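Local coordinates for LPXTG family cell surface protein Fms2 (Enterococcus faecium DO, PDB 5FCE), which is a cell-wall-anchored surface protein, represented here by its ligand-binding region, and probably serves in bacterial adhesion, at residues A[11-16]-A[109-114]. Numbering follows the deposited sequence.
Sequences DRIVYD and SSWTVV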
loop_
_atom_site.group_PDB
_atom_site.type_symbol
_atom_site.label_atom_id
_atom_site.label_comp_id
_atom_site.label_asym_id
_atom_site.label_seq_id
_atom_site.Cartn_x
_atom_site.Cartn_y
_atom_site.Cartn_z
ATOM N N ASP A 11 9.927 -6.031 -4.607
ATOM C CA ASP A 11 10.661 -7.047 -3.829
ATOM C C ASP A 11 11.092 -6.571 -2.439
ATOM O O ASP A 11 11.514 -7.380 -1.595
ATOM C CB ASP A 11 11.835 -7.706 -4.596
ATOM C CG ASP A 11 12.724 -6.713 -5.330
ATOM O OD1 ASP A 11 12.582 -5.485 -5.162
ATOM O OD2 ASP A 11 13.596 -7.192 -6.093
ATOM N N ARG A 12 10.968 -5.265 -2.208
ATOM C CA ARG A 12 11.216 -4.685 -0.893
ATOM C C ARG A 12 9.977 -4.655 -0.005
ATOM O O ARG A 12 10.074 -4.318 1.167
ATOM C CB ARG A 12 11.806 -3.286 -1.026
ATOM C CG ARG A 12 13.254 -3.291 -1.513
ATOM C CD ARG A 12 13.642 -1.911 -2.008
ATOM N NE ARG A 12 15.029 -1.577 -1.692
ATOM C CZ ARG A 12 15.585 -0.391 -1.932
ATOM N NH1 ARG A 12 14.866 0.574 -2.489
ATOM N NH2 ARG A 12 16.854 -0.165 -1.613
ATOM N N ILE A 13 8.823 -5.021 -0.554
ATOM C CA ILE A 13 7.620 -5.200 0.273
ATOM C C ILE A 13 7.839 -6.430 1.150
ATOM O O ILE A 13 8.310 -7.465 0.662
ATOM C CB ILE A 13 6.353 -5.380 -0.590
ATOM C CG1 ILE A 13 6.018 -4.061 -1.313
ATOM C CG2 ILE A 13 5.157 -5.860 0.264
ATOM C CD1 ILE A 13 4.917 -4.179 -2.369
ATOM N N VAL A 14 7.511 -6.319 2.441
ATOM C CA VAL A 14 7.665 -7.449 3.355
ATOM C C VAL A 14 6.324 -7.920 3.912
ATOM O O VAL A 14 5.540 -7.110 4.397
ATOM C CB VAL A 14 8.613 -7.108 4.525
ATOM C CG1 VAL A 14 8.712 -8.296 5.504
ATOM C CG2 VAL A 14 9.998 -6.730 4.005
ATOM N N TYR A 15 6.043 -9.218 3.813
ATOM C CA TYR A 15 4.916 -9.797 4.543
ATOM C C TYR A 15 5.507 -10.498 5.760
ATOM O O TYR A 15 6.248 -11.464 5.610
ATOM C CB TYR A 15 4.156 -10.819 3.686
ATOM C CG TYR A 15 2.915 -11.392 4.349
ATOM C CD1 TYR A 15 2.999 -12.452 5.258
ATOM C CD2 TYR A 15 1.652 -10.881 4.056
ATOM C CE1 TYR A 15 1.856 -12.965 5.866
ATOM C CE2 TYR A 15 0.506 -11.393 4.656
ATOM C CZ TYR A 15 0.617 -12.440 5.551
ATOM O OH TYR A 15 -0.516 -12.951 6.153
ATOM N N ASP A 16 5.193 -9.996 6.953
ATOM C CA ASP A 16 5.631 -10.616 8.205
ATOM C C ASP A 16 4.531 -11.569 8.703
ATOM O O ASP A 16 3.454 -11.140 9.100
ATOM C CB ASP A 16 5.956 -9.518 9.236
ATOM C CG ASP A 16 6.557 -10.056 10.533
ATOM O OD1 ASP A 16 6.038 -11.050 11.084
ATOM O OD2 ASP A 16 7.553 -9.463 11.018
ATOM N N SER A 109 4.096 -12.233 -5.513
ATOM C CA SER A 109 5.091 -13.279 -5.763
ATOM C C SER A 109 6.523 -12.785 -5.514
ATOM O O SER A 109 7.412 -13.580 -5.200
ATOM C CB SER A 109 4.980 -13.794 -7.201
ATOM O OG SER A 109 5.532 -12.853 -8.117
ATOM N N SER A 110 6.746 -11.479 -5.661
ATOM C CA SER A 110 8.082 -10.901 -5.501
ATOM C C SER A 110 8.392 -10.444 -4.072
ATOM O O SER A 110 9.533 -10.082 -3.765
ATOM C CB SER A 110 8.294 -9.730 -6.462
ATOM O OG SER A 110 7.467 -8.623 -6.102
ATOM N N TRP A 111 7.386 -10.473 -3.201
ATOM C CA TRP A 111 7.544 -9.948 -1.841
ATOM C C TRP A 111 8.471 -10.790 -0.971
ATOM O O TRP A 111 8.539 -12.006 -1.112
ATOM C CB TRP A 111 6.186 -9.873 -1.136
ATOM C CG TRP A 111 5.206 -8.936 -1.749
ATOM C CD1 TRP A 111 5.396 -8.126 -2.828
ATOM C CD2 TRP A 111 3.875 -8.697 -1.294
ATOM N NE1 TRP A 111 4.246 -7.413 -3.087
ATOM C CE2 TRP A 111 3.299 -7.742 -2.150
ATOM C CE3 TRP A 111 3.102 -9.221 -0.257
ATOM C CZ2 TRP A 111 1.996 -7.288 -1.996
ATOM C CZ3 TRP A 111 1.807 -8.762 -0.096
ATOM C CH2 TRP A 111 1.267 -7.814 -0.959
ATOM N N THR A 112 9.189 -10.119 -0.077
ATOM C CA THR A 112 9.921 -10.788 0.989
ATOM C C THR A 112 8.882 -11.268 1.991
ATOM O O THR A 112 7.989 -10.507 2.369
ATOM C CB THR A 112 10.911 -9.817 1.669
ATOM O OG1 THR A 112 11.747 -9.212 0.665
ATOM C CG2 THR A 112 11.801 -10.550 2.660
ATOM N N VAL A 113 8.974 -12.533 2.399
ATOM C CA VAL A 113 8.031 -13.104 3.360
ATOM C C VAL A 113 8.837 -13.681 4.519
ATOM O O VAL A 113 9.651 -14.593 4.325
ATOM C CB VAL A 113 7.155 -14.215 2.730
ATOM C CG1 VAL A 113 6.177 -14.774 3.747
ATOM C CG2 VAL A 113 6.401 -13.695 1.522
ATOM N N VAL A 114 8.630 -13.151 5.721
ATOM C CA VAL A 114 9.427 -13.568 6.876
ATOM C C VAL A 114 8.559 -14.021 8.051
ATOM O O VAL A 114 7.324 -13.866 8.037
ATOM C CB VAL A 114 10.377 -12.449 7.350
ATOM C CG1 VAL A 114 11.255 -11.943 6.191
ATOM C CG2 VAL A 114 9.567 -11.295 7.934
#
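The C-terminal strand 112-114 runs parallel to strand 14-16, the two axes 4.6 Å apart, and so adds the last strand of this ligand-binding region to a mixed sheet in which strand 14-16 also pairs, antiparallel, with strand 21-28. Packing is tightest on the side of I13 and W111. With I13 CG2 anti to its backbone N, this methyl drops onto one face of the indole, 3.5 Å from the centroid of the five-membered ring and 10° off its normal, a CH-pi contact; I13 CD1 reaches further along to NE1 of W111 at 3.4 Å. NE1 is hydrogen-bonded to the carbonyl O of L106, which, with I13 CG2 over one face, would limit rotation of the indole, while I81 and I84 of helix 81-85 touch both W111 and the buried Y15.

The face bearing V14, D16, T112 and V114 is looser and partly exposed: V14 CG1 touches V114 CG2 at 4.0 Å, V14 CG2 lies beside T112 CB, and D16 turns its OD1 to the backbone N of Q19. Between the two faces, the main chain does the joining. T112 N donates to I13 O in a bent bond (N-H...O 140°), Y15 N to T112 O at 2.7 Å and a straighter 163°, and V114 N to Y15 O. At the start of strand 112-114, T112 OG1, anti to its own carbonyl carbon, reaches back to D11 O at 2.9 Å, donating nearly along the C=O axis. The pairing thus rests on three main-chain hydrogen bonds and one from a side-chain hydroxyl, with apolar burial largely on the side of I13, Y15 and W111.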